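Local coordinates for tetrapyrrole methylase family protein (Chlorobaculum tepidum, PDB 3HH1), which probably methylates the 2'-hydroxyl of the ribose of cytidine 1402 in 16S rRNA, using S-adenosylmethionine as methyl donor, and is represented here by its N-terminal domain, at residues T13-L18 against T40-I45; V58-F63 against G97-S102; E74-G79 against A107-V112. All coordinates share one frame; numbering follows the deposited sequence.

Contact 1: residues T13-L18 against T40-I45; sequences TPLGNL and TRRTSI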
ATOM      1  N   THR A  13       1.340 -10.884   2.783  1.00 26.27           N
ATOM      2  CA  THR A  13       1.453 -12.338   2.718  1.00 27.43           C
ATOM      3  C   THR A  13       2.020 -12.746   1.373  1.00 27.87           C
ATOM      4  O   THR A  13       1.599 -12.234   0.362  1.00 28.47           O
ATOM      5  CB  THR A  13       0.091 -13.072   2.995  1.00 27.92           C
ATOM      6  OG1 THR A  13      -0.907 -12.661   2.061  1.00 29.44           O
ATOM      7  CG2 THR A  13      -0.447 -12.748   4.428  1.00 27.99           C
ATOM      8  N   PRO A  14       3.005 -13.657   1.367  1.00 28.65           N
ATOM      9  CA  PRO A  14       3.620 -14.127   0.095  1.00 29.42           C
ATOM     10  C   PRO A  14       2.718 -15.144  -0.576  1.00 30.31           C
ATOM     11  O   PRO A  14       1.852 -15.731   0.089  1.00 31.26           O
ATOM     12  CB  PRO A  14       4.892 -14.813   0.569  1.00 29.75           C
ATOM     13  CG  PRO A  14       4.501 -15.391   1.908  1.00 28.97           C
ATOM     14  CD  PRO A  14       3.567 -14.349   2.537  1.00 28.40           C
ATOM     15  N   LEU A  15       2.919 -15.379  -1.864  1.00 30.96           N
ATOM     16  CA  LEU A  15       2.122 -16.366  -2.589  1.00 31.75           C
ATOM     17  C   LEU A  15       2.532 -17.806  -2.216  1.00 31.69           C
ATOM     18  O   LEU A  15       1.690 -18.704  -2.119  1.00 31.90           O
ATOM     19  CB  LEU A  15       2.244 -16.144  -4.109  1.00 32.00           C
ATOM     20  CG  LEU A  15       1.333 -16.911  -5.088  1.00 32.92           C
ATOM     21  CD1 LEU A  15       1.752 -18.385  -5.279  1.00 34.37           C
ATOM     22  CD2 LEU A  15      -0.132 -16.795  -4.688  1.00 32.84           C
ATOM     23  N   GLY A  16       3.822 -18.023  -2.005  1.00 31.30           N
ATOM     24  CA  GLY A  16       4.320 -19.345  -1.622  1.00 30.99           C
ATOM     25  C   GLY A  16       5.217 -19.221  -0.412  1.00 30.02           C
ATOM     26  O   GLY A  16       5.354 -18.135   0.131  1.00 30.36           O
ATOM     27  N   ASN A  17       5.830 -20.330   0.003  1.00 29.31           N
ATOM     28  CA  ASN A  17       6.715 -20.337   1.165  1.00 28.84           C
ATOM     29  C   ASN A  17       6.075 -19.572   2.306  1.00 26.77           C
ATOM     30  O   ASN A  17       6.710 -18.746   2.962  1.00 26.13           O
ATOM     31  CB  ASN A  17       8.070 -19.732   0.837  1.00 29.58           C
ATOM     32  CG  ASN A  17       8.949 -20.678   0.080  1.00 33.98           C
ATOM     33  OD1 ASN A  17       8.650 -21.874  -0.027  1.00 40.16           O
ATOM     34  ND2 ASN A  17      10.054 -20.157  -0.462  1.00 38.37           N
ATOM     35  N   LEU A  18       4.802 -19.877   2.530  1.00 25.28           N
ATOM     36  CA  LEU A  18       4.060 -19.277   3.615  1.00 24.26           C
ATOM     37  C   LEU A  18       4.717 -19.505   4.972  1.00 24.02           C
ATOM     38  O   LEU A  18       4.567 -18.691   5.857  1.00 22.61           O
ATOM     39  CB  LEU A  18       2.651 -19.837   3.656  1.00 24.01           C
ATOM     40  CG  LEU A  18       1.763 -19.427   2.483  1.00 24.78           C
ATOM     41  CD1 LEU A  18       0.381 -20.014   2.655  1.00 24.40           C
ATOM     42  CD2 LEU A  18       1.706 -17.899   2.354  1.00 26.93           C
ATOM     43  N   THR A  40     -10.625 -13.527  -1.441  1.00 28.10           N
ATOM     44  CA  THR A  40     -11.061 -14.461  -0.416  1.00 28.19           C
ATOM     45  C   THR A  40     -10.528 -15.874  -0.631  1.00 27.63           C
ATOM     46  O   THR A  40     -10.214 -16.585   0.317  1.00 26.54           O
ATOM     47  CB  THR A  40     -12.585 -14.565  -0.334  1.00 29.41           C
ATOM     48  OG1 THR A  40     -13.169 -13.256  -0.438  1.00 32.76           O
ATOM     49  CG2 THR A  40     -12.969 -15.191   0.966  1.00 29.82           C
ATOM     50  N   ARG A  41     -10.457 -16.294  -1.885  1.00 26.91           N
ATOM     51  CA  ARG A  41      -9.981 -17.634  -2.193  1.00 26.50           C
ATOM     52  C   ARG A  41      -8.525 -17.832  -1.759  1.00 25.10           C
ATOM     53  O   ARG A  41      -8.193 -18.802  -1.098  1.00 24.39           O
ATOM     54  CB  ARG A  41     -10.159 -17.936  -3.692  1.00 26.96           C
ATOM     55  CG  ARG A  41     -10.592 -19.347  -3.963  1.00 29.28           C
ATOM     56  CD  ARG A  41     -10.822 -19.609  -5.468  1.00 29.78           C
ATOM     57  NE  ARG A  41     -12.075 -19.020  -5.965  1.00 30.88           N
ATOM     58  CZ  ARG A  41     -12.456 -18.988  -7.250  1.00 31.16           C
ATOM     59  NH1 ARG A  41     -11.691 -19.486  -8.221  1.00 28.68           N
ATOM     60  NH2 ARG A  41     -13.612 -18.425  -7.568  1.00 32.93           N
ATOM     61  N   ARG A  42      -7.668 -16.891  -2.113  1.00 24.33           N
ATOM     62  CA  ARG A  42      -6.276 -16.941  -1.726  1.00 24.74           C
ATOM     63  C   ARG A  42      -6.154 -16.871  -0.185  1.00 23.72           C
ATOM     64  O   ARG A  42      -5.345 -17.595   0.443  1.00 22.26           O
ATOM     65  CB  ARG A  42      -5.512 -15.806  -2.432  1.00 25.18           C
ATOM     66  CG  ARG A  42      -4.090 -15.593  -1.920  1.00 28.92           C
ATOM     67  CD  ARG A  42      -3.258 -14.713  -2.862  1.00 32.95           C
ATOM     68  NE  ARG A  42      -2.055 -14.219  -2.178  1.00 36.91           N
ATOM     69  CZ  ARG A  42      -1.087 -13.501  -2.754  1.00 37.81           C
ATOM     70  NH1 ARG A  42      -0.051 -13.089  -2.025  1.00 39.59           N
ATOM     71  NH2 ARG A  42      -1.146 -13.198  -4.044  1.00 36.89           N
ATOM     72  N   THR A  43      -6.990 -16.044   0.442  1.00 22.56           N
ATOM     73  CA  THR A  43      -6.916 -15.897   1.897  1.00 22.67           C
ATOM     74  C   THR A  43      -7.350 -17.183   2.624  1.00 22.41           C
ATOM     75  O   THR A  43      -6.748 -17.586   3.633  1.00 21.56           O
ATOM     76  CB  THR A  43      -7.734 -14.679   2.376  1.00 23.16           C
ATOM     77  OG1 THR A  43      -7.224 -13.525   1.698  1.00 23.48           O
ATOM     78  CG2 THR A  43      -7.583 -14.461   3.913  1.00 24.06           C
ATOM     79  N   SER A  44      -8.380 -17.842   2.108  1.00 22.33           N
ATOM     80  CA  SER A  44      -8.798 -19.117   2.696  1.00 23.03           C
ATOM     81  C   SER A  44      -7.681 -20.165   2.627  1.00 21.85           C
ATOM     82  O   SER A  44      -7.473 -20.887   3.579  1.00 21.56           O
ATOM     83  CB  SER A  44     -10.062 -19.666   2.016  1.00 23.96           C
ATOM     84  OG  SER A  44     -11.149 -18.816   2.309  1.00 27.04           O
ATOM     85  N   ILE A  45      -6.981 -20.223   1.502  1.00 20.86           N
ATOM     86  CA  ILE A  45      -5.879 -21.127   1.354  1.00 20.59           C
ATOM     87  C   ILE A  45      -4.798 -20.859   2.411  1.00 20.66           C
ATOM     88  O   ILE A  45      -4.312 -21.789   3.054  1.00 19.14           O
ATOM     89  CB  ILE A  45      -5.271 -21.046  -0.065  1.00 20.75           C
ATOM     90  CG1 ILE A  45      -6.252 -21.623  -1.088  1.00 21.59           C
ATOM     91  CG2 ILE A  45      -3.970 -21.802  -0.122  1.00 21.30           C
ATOM     92  CD1 ILE A  45      -5.889 -21.310  -2.538  1.00 23.71           C
TER
HETATM   93  O   HOH W   1      -1.154 -15.472   0.356  1.00 27.53           O
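The loop that leaves strand 8-13 runs past the first turns of helix 40-49 with the backbones well apart, the closest CA atoms, those of Leu15 and Arg42, being 8.5 Å from each other. Arg42 bridges this gap. Its CG stands anti to the backbone N (chi1 170°) and the chain runs on extended to NE, which carries the guanidinium across to the loop. There NH1 lies 3.0 Å from Thr13 O, which sits at the edge of the group; at an N-H...O angle of 120° the hydrogen bond is bent and weak. Leu15 CD2 lies over one face of the same guanidinium, offset toward its rim and 3.8 Å from Arg42 NH2. A long, multiply donating arginine suits a place where loop carbonyl, water and carboxylate must all be met from one helix. The setting is the N-terminal alpha/beta domain of the tetrapyrrole methylase family, built on a parallel sheet of order 3-2-4-1-5, and the loop follows the C-terminal end of one of its strands. A water serves as a second bridge, accepting from Arg42 NE at 3.0 Å and donating to Pro14 O at 3.0 Å. Thr13 OG1 hydrogen-bonds to this water at 3.3 Å, but its protein partner is Thr86 O. Arg42 NH2 has its charged partner in Asp87, with which it forms a salt bridge.

Contact 2: residues V58-F63 against G97-S102; sequences VSYHSF and GYTMAS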
ATOM      1  N   VAL A  58     -14.057 -10.607   6.085  1.00 18.93           N
ATOM      2  CA  VAL A  58     -14.756  -9.481   5.429  1.00 19.96           C
ATOM      3  C   VAL A  58     -14.197  -9.373   4.011  1.00 20.40           C
ATOM      4  O   VAL A  58     -13.027  -9.116   3.833  1.00 21.34           O
ATOM      5  CB  VAL A  58     -14.535  -8.166   6.180  1.00 19.45           C
ATOM      6  CG1 VAL A  58     -15.189  -6.967   5.396  1.00 21.56           C
ATOM      7  CG2 VAL A  58     -15.094  -8.277   7.619  1.00 20.61           C
ATOM      8  N   SER A  59     -15.000  -9.644   3.004  1.00 21.51           N
ATOM      9  CA  SER A  59     -14.485  -9.712   1.672  1.00 22.79           C
ATOM     10  C   SER A  59     -14.814  -8.404   0.942  1.00 22.76           C
ATOM     11  O   SER A  59     -15.960  -7.983   0.877  1.00 23.29           O
ATOM     12  CB  SER A  59     -15.035 -10.933   0.958  1.00 23.88           C
ATOM     13  OG  SER A  59     -16.374 -10.715   0.639  1.00 29.79           O
ATOM     14  N   TYR A  60     -13.781  -7.765   0.439  1.00 22.36           N
ATOM     15  CA  TYR A  60     -13.886  -6.518  -0.268  1.00 23.36           C
ATOM     16  C   TYR A  60     -14.165  -6.720  -1.757  1.00 23.65           C
ATOM     17  O   TYR A  60     -13.425  -7.401  -2.431  1.00 23.71           O
ATOM     18  CB  TYR A  60     -12.590  -5.725  -0.082  1.00 23.45           C
ATOM     19  CG  TYR A  60     -12.644  -4.359  -0.726  1.00 25.41           C
ATOM     20  CD1 TYR A  60     -13.148  -3.263  -0.017  1.00 27.85           C
ATOM     21  CD2 TYR A  60     -12.247  -4.165  -2.034  1.00 26.78           C
ATOM     22  CE1 TYR A  60     -13.244  -2.005  -0.599  1.00 27.83           C
ATOM     23  CE2 TYR A  60     -12.333  -2.897  -2.634  1.00 28.12           C
ATOM     24  CZ  TYR A  60     -12.828  -1.821  -1.893  1.00 29.51           C
ATOM     25  OH  TYR A  60     -12.929  -0.564  -2.438  1.00 32.47           O
ATOM     26  N   HIS A  61     -15.224  -6.093  -2.265  1.00 24.72           N
ATOM     27  CA  HIS A  61     -15.537  -6.068  -3.718  1.00 26.20           C
ATOM     28  C   HIS A  61     -15.818  -4.603  -4.087  1.00 26.77           C
ATOM     29  O   HIS A  61     -16.442  -3.903  -3.311  1.00 26.69           O
ATOM     30  CB  HIS A  61     -16.786  -6.907  -4.030  1.00 26.10           C
ATOM     31  CG  HIS A  61     -16.789  -8.273  -3.410  1.00 26.85           C
ATOM     32  ND1 HIS A  61     -16.152  -9.358  -3.985  1.00 31.34           N
ATOM     33  CD2 HIS A  61     -17.378  -8.738  -2.281  1.00 27.93           C
ATOM     34  CE1 HIS A  61     -16.328 -10.421  -3.215  1.00 30.12           C
ATOM     35  NE2 HIS A  61     -17.059 -10.070  -2.171  1.00 28.14           N
ATOM     36  N   SER A  62     -15.385  -4.110  -5.239  1.00 29.13           N
ATOM     37  CA  SER A  62     -15.715  -2.710  -5.604  1.00 29.80           C
ATOM     38  C   SER A  62     -17.191  -2.286  -5.399  1.00 30.24           C
ATOM     39  O   SER A  62     -17.476  -1.298  -4.703  1.00 30.11           O
ATOM     40  CB  SER A  62     -15.313  -2.413  -7.050  1.00 30.39           C
ATOM     41  OG  SER A  62     -13.909  -2.262  -7.115  1.00 33.35           O
ATOM     42  N   PHE A  63     -18.128  -3.013  -5.998  1.00 30.47           N
ATOM     43  CA  PHE A  63     -19.530  -2.604  -5.949  1.00 31.01           C
ATOM     44  C   PHE A  63     -20.042  -2.521  -4.514  1.00 31.78           C
ATOM     45  O   PHE A  63     -20.900  -1.690  -4.201  1.00 32.26           O
ATOM     46  CB  PHE A  63     -20.390  -3.549  -6.812  1.00 31.23           C
ATOM     47  CG  PHE A  63     -21.869  -3.547  -6.476  1.00 31.20           C
ATOM     48  CD1 PHE A  63     -22.720  -2.541  -6.943  1.00 30.57           C
ATOM     49  CD2 PHE A  63     -22.415  -4.588  -5.727  1.00 31.33           C
ATOM     50  CE1 PHE A  63     -24.093  -2.567  -6.637  1.00 31.86           C
ATOM     51  CE2 PHE A  63     -23.779  -4.616  -5.416  1.00 31.96           C
ATOM     52  CZ  PHE A  63     -24.623  -3.604  -5.874  1.00 31.88           C
ATOM     53  N   GLY A  97      -8.023  -3.201  -1.572  1.00 24.61           N
ATOM     54  CA  GLY A  97      -8.435  -3.280  -0.163  1.00 23.93           C
ATOM     55  C   GLY A  97      -7.853  -2.178   0.717  1.00 22.54           C
ATOM     56  O   GLY A  97      -8.323  -1.934   1.851  1.00 22.13           O
ATOM     57  N   TYR A  98      -6.857  -1.451   0.209  1.00 20.62           N
ATOM     58  CA  TYR A  98      -6.306  -0.338   0.975  1.00 18.23           C
ATOM     59  C   TYR A  98      -7.366   0.726   1.308  1.00 17.50           C
ATOM     60  O   TYR A  98      -7.202   1.486   2.247  1.00 17.43           O
ATOM     61  CB  TYR A  98      -5.109   0.315   0.257  1.00 17.93           C
ATOM     62  CG  TYR A  98      -4.290   1.111   1.229  1.00 16.36           C
ATOM     63  CD1 TYR A  98      -3.277   0.510   1.946  1.00 19.89           C
ATOM     64  CD2 TYR A  98      -4.581   2.459   1.479  1.00 17.84           C
ATOM     65  CE1 TYR A  98      -2.557   1.233   2.864  1.00 19.23           C
ATOM     66  CE2 TYR A  98      -3.856   3.178   2.399  1.00 18.75           C
ATOM     67  CZ  TYR A  98      -2.840   2.554   3.071  1.00 20.56           C
ATOM     68  OH  TYR A  98      -2.098   3.257   3.999  1.00 24.14           O
ATOM     69  N   THR A  99      -8.462   0.772   0.565  1.00 18.39           N
ATOM     70  CA  THR A  99      -9.546   1.687   0.896  1.00 19.99           C
ATOM     71  C   THR A  99      -9.988   1.524   2.340  1.00 18.68           C
ATOM     72  O   THR A  99     -10.366   2.493   2.993  1.00 18.96           O
ATOM     73  CB  THR A  99     -10.710   1.503   0.017  1.00 21.05           C
ATOM     74  OG1 THR A  99     -10.240   1.455  -1.351  1.00 28.04           O
ATOM     75  CG2 THR A  99     -11.666   2.720   0.191  1.00 24.25           C
HETATM   76  N   MSE A 100      -9.909   0.295   2.849  1.00 16.97           N
HETATM   77  CA  MSE A 100     -10.279   0.038   4.228  1.00 16.96           C
HETATM   78  C   MSE A 100      -9.308   0.637   5.222  1.00 16.69           C
HETATM   79  O   MSE A 100      -9.734   1.131   6.271  1.00 15.75           O
HETATM   80  CB  MSE A 100     -10.493  -1.470   4.449  1.00 17.27           C
HETATM   81  CG  MSE A 100     -11.711  -2.026   3.784  1.00 19.20           C
HETATM   82 SE   MSE A 100     -11.802  -4.011   3.872  0.80 22.40          SE
HETATM   83  CE  MSE A 100     -10.302  -4.442   2.745  1.00 22.29           C
ATOM     84  N   ALA A 101      -8.005   0.609   4.926  1.00 16.05           N
ATOM     85  CA  ALA A 101      -6.994   1.278   5.741  1.00 15.89           C
ATOM     86  C   ALA A 101      -7.110   2.791   5.685  1.00 16.45           C
ATOM     87  O   ALA A 101      -6.980   3.479   6.693  1.00 17.95           O
ATOM     88  CB  ALA A 101      -5.580   0.832   5.331  1.00 17.22           C
ATOM     89  N   SER A 102      -7.347   3.353   4.510  1.00 16.82           N
ATOM     90  CA  SER A 102      -7.574   4.790   4.414  1.00 16.74           C
ATOM     91  C   SER A 102      -8.841   5.218   5.182  1.00 16.08           C
ATOM     92  O   SER A 102      -8.839   6.259   5.848  1.00 17.60           O
ATOM     93  CB  SER A 102      -7.632   5.195   2.953  1.00 17.82           C
ATOM     94  OG  SER A 102      -7.916   6.577   2.821  1.00 19.98           O
TER
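A Met-aromatic contact joins the segment that follows edge strand 57-59 to the first turn of helix 98-106, a buried contact of the N-terminal domain next to the subunit interface. Selenomethionine Met100, whose selenium stands in for sulfur, places SE 5.3 Å from the centroid of the Tyr60 ring and 64° off the ring normal, an oblique approach. Its chain bends at chi3 (-67°), turning the terminal methyl back to the root of the tyrosine, where Met100 CE packs 3.9 Å from Tyr60 CB. The flexible, polarisable side chain thus lies obliquely by CD1 and CB of the tyrosine. Tyr60 CG is anti to the backbone N (chi1 -177°), a setting that directs the ring toward the helix. Over one face comes Gly97, with its CA 4.3 Å from Tyr60 CD2; a CB on this residue would be crowded by the Met100 methyl, which makes glycine a good fit. At the far end of the ring, Tyr60 OH lies 3.5 Å from Thr99 OG1, the two side chains crossing at about a right angle. Each hydroxyl has a partner elsewhere: Thr99 OG1 bonds to Pro96 O and to Tyr98 OH of the second subunit, and Tyr60 OH makes a weak bond to Glu65. Helix 65-77 adjoins both sides of the contact, Val58 resting on its Ala68 and Met100 on its Val72, while backbone bonds tie Val58 and Tyr60 to strand 34-37.

Contact 3: residues E74-G79 against A107-V112; sequences ELLEEG and AGLPVV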
ATOM      1  N   GLU A  74     -16.839  -0.542  11.972  1.00 15.83           N
ATOM      2  CA  GLU A  74     -17.656  -0.881  13.119  1.00 16.70           C
ATOM      3  C   GLU A  74     -16.906  -1.786  14.057  1.00 16.70           C
ATOM      4  O   GLU A  74     -16.947  -1.583  15.283  1.00 18.34           O
ATOM      5  CB  GLU A  74     -18.997  -1.467  12.691  1.00 17.49           C
ATOM      6  CG  GLU A  74     -19.873  -0.381  12.091  1.00 19.94           C
ATOM      7  CD  GLU A  74     -21.229  -0.855  11.603  1.00 26.66           C
ATOM      8  OE1 GLU A  74     -21.526  -2.062  11.693  1.00 32.18           O
ATOM      9  OE2 GLU A  74     -21.999  -0.003  11.097  1.00 29.28           O
ATOM     10  N   LEU A  75     -16.211  -2.790  13.526  1.00 17.26           N
ATOM     11  CA  LEU A  75     -15.466  -3.708  14.394  1.00 17.65           C
ATOM     12  C   LEU A  75     -14.339  -2.972  15.160  1.00 16.43           C
ATOM     13  O   LEU A  75     -14.161  -3.175  16.347  1.00 17.46           O
ATOM     14  CB  LEU A  75     -14.919  -4.839  13.583  1.00 18.41           C
ATOM     15  CG  LEU A  75     -14.579  -6.189  14.219  1.00 24.35           C
ATOM     16  CD1 LEU A  75     -15.471  -6.611  15.409  1.00 28.27           C
ATOM     17  CD2 LEU A  75     -14.612  -7.215  13.130  1.00 27.96           C
ATOM     18  N   LEU A  76     -13.612  -2.110  14.474  1.00 15.49           N
ATOM     19  CA  LEU A  76     -12.539  -1.310  15.103  1.00 15.65           C
ATOM     20  C   LEU A  76     -13.091  -0.370  16.183  1.00 16.16           C
ATOM     21  O   LEU A  76     -12.543  -0.265  17.292  1.00 17.39           O
ATOM     22  CB  LEU A  76     -11.816  -0.517  14.029  1.00 15.99           C
ATOM     23  CG  LEU A  76     -10.948  -1.261  13.007  1.00 16.45           C
ATOM     24  CD1 LEU A  76     -10.449  -0.312  11.918  1.00 13.43           C
ATOM     25  CD2 LEU A  76      -9.792  -2.024  13.692  1.00 16.25           C
ATOM     26  N   GLU A  77     -14.211   0.279  15.887  1.00 16.50           N
ATOM     27  CA  GLU A  77     -14.832   1.164  16.882  1.00 18.32           C
ATOM     28  C   GLU A  77     -15.292   0.388  18.120  1.00 18.50           C
ATOM     29  O   GLU A  77     -15.319   0.931  19.240  1.00 19.50           O
ATOM     30  CB  GLU A  77     -16.035   1.876  16.282  1.00 18.57           C
ATOM     31  CG  GLU A  77     -15.728   2.848  15.158  1.00 22.04           C
ATOM     32  CD  GLU A  77     -15.151   4.156  15.643  1.00 28.79           C
ATOM     33  OE1 GLU A  77     -15.095   4.358  16.872  1.00 34.43           O
ATOM     34  OE2 GLU A  77     -14.758   5.004  14.794  1.00 31.31           O
ATOM     35  N   GLU A  78     -15.717  -0.860  17.917  1.00 18.62           N
ATOM     36  CA  GLU A  78     -16.081  -1.714  19.016  1.00 19.96           C
ATOM     37  C   GLU A  78     -14.896  -2.321  19.784  1.00 20.33           C
ATOM     38  O   GLU A  78     -15.131  -3.121  20.692  1.00 20.75           O
ATOM     39  CB  GLU A  78     -17.016  -2.833  18.540  1.00 21.20           C
ATOM     40  CG  GLU A  78     -18.376  -2.338  17.996  1.00 24.35           C
ATOM     41  CD  GLU A  78     -19.348  -1.955  19.079  1.00 32.91           C
ATOM     42  OE1 GLU A  78     -18.914  -1.802  20.255  1.00 34.77           O
ATOM     43  OE2 GLU A  78     -20.560  -1.801  18.755  1.00 36.08           O
ATOM     44  N   GLY A  79     -13.662  -1.957  19.433  1.00 20.30           N
ATOM     45  CA  GLY A  79     -12.479  -2.361  20.200  1.00 21.43           C
ATOM     46  C   GLY A  79     -11.874  -3.680  19.755  1.00 21.55           C
ATOM     47  O   GLY A  79     -11.043  -4.225  20.441  1.00 23.39           O
ATOM     48  N   ALA A 107     -11.194   7.798  10.132  1.00 18.31           N
ATOM     49  CA  ALA A 107     -11.935   7.671  11.348  1.00 17.95           C
ATOM     50  C   ALA A 107     -11.074   7.802  12.620  1.00 19.39           C
ATOM     51  O   ALA A 107     -11.609   7.671  13.719  1.00 19.71           O
ATOM     52  CB  ALA A 107     -12.703   6.372  11.364  1.00 17.90           C
ATOM     53  N   GLY A 108      -9.783   8.110  12.491  1.00 19.52           N
ATOM     54  CA  GLY A 108      -8.943   8.279  13.657  1.00 19.49           C
ATOM     55  C   GLY A 108      -8.598   6.960  14.332  1.00 20.12           C
ATOM     56  O   GLY A 108      -8.290   6.929  15.529  1.00 20.61           O
ATOM     57  N   LEU A 109      -8.609   5.880  13.557  1.00 19.05           N
ATOM     58  CA  LEU A 109      -8.300   4.556  14.072  1.00 20.24           C
ATOM     59  C   LEU A 109      -6.886   4.146  13.648  1.00 21.79           C
ATOM     60  O   LEU A 109      -6.448   4.480  12.559  1.00 19.97           O
ATOM     61  CB  LEU A 109      -9.347   3.555  13.567  1.00 19.51           C
ATOM     62  CG  LEU A 109     -10.800   3.888  13.960  1.00 17.68           C
ATOM     63  CD1 LEU A 109     -11.800   3.053  13.098  1.00 16.64           C
ATOM     64  CD2 LEU A 109     -11.026   3.615  15.438  1.00 19.82           C
ATOM     65  N   PRO A 110      -6.175   3.411  14.511  1.00 26.08           N
ATOM     66  CA  PRO A 110      -4.778   3.065  14.275  1.00 26.93           C
ATOM     67  C   PRO A 110      -4.617   2.054  13.144  1.00 27.66           C
ATOM     68  O   PRO A 110      -5.421   1.128  13.042  1.00 27.33           O
ATOM     69  CB  PRO A 110      -4.324   2.440  15.590  1.00 28.61           C
ATOM     70  CG  PRO A 110      -5.417   2.427  16.480  1.00 27.55           C
ATOM     71  CD  PRO A 110      -6.621   3.031  15.858  1.00 27.44           C
ATOM     72  N   VAL A 111      -3.653   2.295  12.266  1.00 27.64           N
ATOM     73  CA  VAL A 111      -3.366   1.386  11.150  1.00 27.61           C
ATOM     74  C   VAL A 111      -1.887   1.046  11.282  1.00 29.44           C
ATOM     75  O   VAL A 111      -1.048   1.958  11.279  1.00 30.19           O
ATOM     76  CB  VAL A 111      -3.645   2.012   9.786  1.00 27.72           C
ATOM     77  CG1 VAL A 111      -3.278   1.023   8.655  1.00 27.00           C
ATOM     78  CG2 VAL A 111      -5.169   2.459   9.687  1.00 24.99           C
ATOM     79  N   VAL A 112      -1.597  -0.235  11.462  1.00 28.66           N
ATOM     80  CA  VAL A 112      -0.268  -0.699  11.834  1.00 30.33           C
ATOM     81  C   VAL A 112       0.221  -1.779  10.901  1.00 28.81           C
ATOM     82  O   VAL A 112      -0.426  -2.819  10.743  1.00 28.11           O
ATOM     83  CB  VAL A 112      -0.274  -1.255  13.272  1.00 28.83           C
ATOM     84  CG1 VAL A 112       1.123  -1.875  13.648  1.00 32.10           C
ATOM     85  CG2 VAL A 112      -0.702  -0.154  14.231  1.00 32.95           C
TER
HETATM   86  O   HOH W   2     -13.594   7.020  15.429  1.00 28.98           O
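Leu76, near the C-terminal end of helix 65-77, packs its CB 3.7 Å from CD1 of Leu109, and its own CD1 reaches the same methyl at 3.8 Å. The two leucines cross obliquely; Leu109 CD1 is the branch on the buried side, where Leu76 also rests on Leu8, Val82 and Ala104, and CD2 is the one nearer Glu77. Towards solvent the contact is looser. Glu77 turns at chi2 (-76°), which lays its carboxylate by the Leu109 methyls, the side chains at about a right angle and OE2 3.9 Å from Leu109 CD1. The charge of a glutamate suits this exposed position. An alanine in place of Leu109 lacks CG and both methyls and would probably leave a gap against Leu76 CB and CD1, with the Glu77 carboxylate freer to turn. Both helices end in Schellman motifs, at Gly79 and Gly108, whose positive phi glycine tolerates easily. The turn after helix 98-106 leads through Leu109 and Pro110 into strand 111-114, and the leucine pair packs the C-terminal end of helix 65-77 against this connection. It belongs to the beta-alpha-beta crossover from strand 82-87 through helix 98-106 to strand 111-114, with strand 8-13 between the two in the sheet.

In the fold
The three contacts lie around one five-stranded parallel sheet. Contact 1 closes before contact 2 opens, yet they touch where Thr40 OG1 comes 3.3 Å from Ser59 CB, and helix 40-49 is followed by strand 57-59; their centres are about 17 Å apart. Contacts 2 and 3 alternate along the chain and are linked by chain succession, strand 57-59 leading to helix 65-77 and helix 98-106 to strand 111-114: their centres lie about 15 Å apart, and Ala101 O meets Val111 CG2 at 3.6 Å. Contacts 1 and 3, on opposite sides of the chain's centre, remain about 11 Å apart at their nearest atoms. Contacts 2 and 3 also reach the second subunit, through Tyr98, Thr99 and Ser102 in one and Val111 in the other.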